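Long-range contact in Pa14_01140 (Pseudomonas aeruginosa, PDB 6OX6), which is an immunity protein that binds the type VI secretion effector Tas1, a (p)ppApp-synthesizing toxin, and probably helps prevent its early activation: residues D22-W27 / R37-A42. Sequence-based numbering, arbitrary orientation.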
loop_
_atom_site.group_PDB
_atom_site.type_symbol
_atom_site.label_atom_id
_atom_site.label_comp_id
_atom_site.label_asym_id
_atom_site.label_seq_id
_atom_site.Cartn_x
_atom_site.Cartn_y
_atom_site.Cartn_z
ATOM N N ASP B 22 3.341 11.255 0.250
ATOM C CA ASP B 22 4.138 12.493 0.398
ATOM C C ASP B 22 5.640 12.206 0.559
ATOM O O ASP B 22 6.314 12.754 1.430
ATOM C CB ASP B 22 3.630 13.308 1.590
ATOM C CG ASP B 22 2.292 13.981 1.316
ATOM O OD1 ASP B 22 1.787 13.870 0.185
ATOM O OD2 ASP B 22 1.754 14.629 2.239
ATOM N N VAL B 23 6.172 11.318 -0.277
ATOM C CA VAL B 23 7.553 10.882 -0.127
ATOM C C VAL B 23 8.225 10.857 -1.498
ATOM O O VAL B 23 7.572 10.628 -2.528
ATOM C CB VAL B 23 7.636 9.509 0.596
ATOM C CG1 VAL B 23 6.890 8.359 -0.176
ATOM C CG2 VAL B 23 9.065 9.155 0.902
ATOM N N THR B 24 9.535 11.154 -1.505
ATOM C CA THR B 24 10.398 11.030 -2.672
ATOM C C THR B 24 11.645 10.209 -2.336
ATOM O O THR B 24 12.074 10.108 -1.180
ATOM C CB THR B 24 10.818 12.411 -3.227
ATOM O OG1 THR B 24 11.776 13.036 -2.343
ATOM C CG2 THR B 24 9.591 13.312 -3.360
ATOM N N TYR B 25 12.243 9.629 -3.374
ATOM C CA TYR B 25 13.435 8.806 -3.239
ATOM C C TYR B 25 14.446 9.208 -4.294
ATOM O O TYR B 25 14.085 9.685 -5.387
ATOM C CB TYR B 25 13.135 7.292 -3.385
ATOM C CG TYR B 25 12.274 6.746 -2.260
ATOM C CD1 TYR B 25 10.901 6.671 -2.395
ATOM C CD2 TYR B 25 12.834 6.358 -1.054
ATOM C CE1 TYR B 25 10.117 6.194 -1.380
ATOM C CE2 TYR B 25 12.063 5.873 -0.039
ATOM C CZ TYR B 25 10.711 5.793 -0.202
ATOM O OH TYR B 25 9.928 5.311 0.809
ATOM N N ARG B 26 15.718 9.025 -3.937
ATOM C CA ARG B 26 16.834 9.208 -4.847
ATOM C C ARG B 26 17.623 7.907 -4.903
ATOM O O ARG B 26 18.031 7.371 -3.862
ATOM C CB ARG B 26 17.714 10.373 -4.394
ATOM C CG ARG B 26 19.034 10.494 -5.152
ATOM C CD ARG B 26 19.860 11.692 -4.605
ATOM N NE ARG B 26 20.340 11.512 -3.242
ATOM C CZ ARG B 26 21.546 11.023 -2.938
ATOM N NH1 ARG B 26 22.388 10.647 -3.901
ATOM N NH2 ARG B 26 21.916 10.902 -1.667
ATOM N N TRP B 27 17.804 7.389 -6.113
ATOM C CA TRP B 27 18.645 6.230 -6.372
ATOM C C TRP B 27 19.948 6.676 -7.029
ATOM O O TRP B 27 19.944 7.432 -8.005
ATOM C CB TRP B 27 17.885 5.234 -7.247
ATOM C CG TRP B 27 18.698 4.181 -7.951
ATOM C CD1 TRP B 27 19.034 4.157 -9.275
ATOM C CD2 TRP B 27 19.254 2.981 -7.374
ATOM N NE1 TRP B 27 19.770 3.027 -9.557
ATOM C CE2 TRP B 27 19.920 2.292 -8.406
ATOM C CE3 TRP B 27 19.258 2.432 -6.080
ATOM C CZ2 TRP B 27 20.573 1.075 -8.193
ATOM C CZ3 TRP B 27 19.910 1.223 -5.865
ATOM C CH2 TRP B 27 20.555 0.555 -6.922
ATOM N N ARG B 37 13.418 11.330 0.847
ATOM C CA ARG B 37 13.163 12.731 1.199
ATOM C C ARG B 37 11.660 12.940 1.275
ATOM O O ARG B 37 10.972 12.865 0.250
ATOM C CB ARG B 37 13.780 13.689 0.185
ATOM C CG ARG B 37 13.628 15.141 0.580
ATOM C CD ARG B 37 14.474 16.063 -0.268
ATOM N NE ARG B 37 14.311 17.446 0.170
ATOM C CZ ARG B 37 14.768 18.513 -0.480
ATOM N NH1 ARG B 37 15.429 18.396 -1.625
ATOM N NH2 ARG B 37 14.544 19.708 0.024
ATOM N N PHE B 38 11.143 13.177 2.479
ATOM C CA PHE B 38 9.712 13.386 2.669
ATOM C C PHE B 38 9.340 14.808 2.321
ATOM O O PHE B 38 10.168 15.718 2.420
ATOM C CB PHE B 38 9.298 13.082 4.105
ATOM C CG PHE B 38 9.375 11.602 4.453
ATOM C CD1 PHE B 38 10.499 11.075 5.070
ATOM C CD2 PHE B 38 8.336 10.757 4.140
ATOM C CE1 PHE B 38 10.584 9.741 5.372
ATOM C CE2 PHE B 38 8.416 9.380 4.443
ATOM C CZ PHE B 38 9.542 8.891 5.053
ATOM N N TYR B 39 8.085 14.999 1.898
ATOM C CA TYR B 39 7.622 16.332 1.527
ATOM C C TYR B 39 7.894 17.299 2.657
ATOM O O TYR B 39 7.644 16.988 3.821
ATOM C CB TYR B 39 6.127 16.335 1.224
ATOM C CG TYR B 39 5.726 15.791 -0.120
ATOM C CD1 TYR B 39 6.580 14.974 -0.867
ATOM C CD2 TYR B 39 4.480 16.094 -0.640
ATOM C CE1 TYR B 39 6.188 14.460 -2.094
ATOM C CE2 TYR B 39 4.079 15.597 -1.837
ATOM C CZ TYR B 39 4.924 14.776 -2.568
ATOM O OH TYR B 39 4.465 14.326 -3.795
ATOM N N GLY B 40 8.439 18.465 2.315
ATOM C CA GLY B 40 8.706 19.502 3.297
ATOM C C GLY B 40 9.931 19.299 4.164
ATOM O O GLY B 40 10.103 20.040 5.149
ATOM N N GLU B 41 10.800 18.345 3.834
ATOM C CA GLU B 41 11.959 18.057 4.664
ATOM C C GLU B 41 13.204 17.983 3.807
ATOM O O GLU B 41 13.136 17.800 2.593
ATOM C CB GLU B 41 11.791 16.730 5.415
ATOM C CG GLU B 41 10.681 16.781 6.433
ATOM C CD GLU B 41 10.449 15.460 7.147
ATOM O OE1 GLU B 41 11.392 14.637 7.224
ATOM O OE2 GLU B 41 9.318 15.264 7.644
ATOM N N ALA B 42 14.354 18.053 4.472
ATOM C CA ALA B 42 15.599 17.663 3.826
ATOM C C ALA B 42 15.672 16.138 3.675
ATOM O O ALA B 42 14.957 15.378 4.338
ATOM C CB ALA B 42 16.804 18.179 4.615
#
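The open end of an antiparallel beta hairpin is closed where Thr-24 pairs with Arg-37 and, beyond the last bridge, Tyr-39 folds over Asp-22. In the hydrogen-bonded pair Arg-37 N reaches Thr-24 O at 2.7 Å, and Thr-24 N returns to Arg-37 O. That carbonyl oxygen also takes Thr-24 OG1 at 2.7 Å, in its plane on a lone pair; a chi1 of 72° sets the hydroxyl between backbone N and carbonyl carbon, and this short beta-branched residue thus keeps a strand conformation while adding a second donor. Val-23 and Phe-38, the neighbouring non-hydrogen-bonded pair, are apolar and buried, with Val-23 CG2 3.6 Å from Phe-38 CE2. Past them, Tyr-39 N donates to Asp-22 O (2.9 Å) almost straight, and Asp-22 CA sits 3.5 Å above the Tyr-39 ring centroid in a CH-pi contact. The carboxylate lies nearly parallel to the ring (11° apart), OD1 3.5 Å from Tyr-39 CE2. Tyr-39 and Gly-40 are central in a type II turn, glycine readily taking the positive phi. Asp-22 and Val-23 make a G1 bulge against Tyr-18. Tyr-39 OH hydrogen-bonds to the carboxylates of Asp-17 and Asp-19, Tyr-70 of helix 67-72 meets Thr-24 and Arg-37, and Leu-54 of helix 53-61 covers Phe-38.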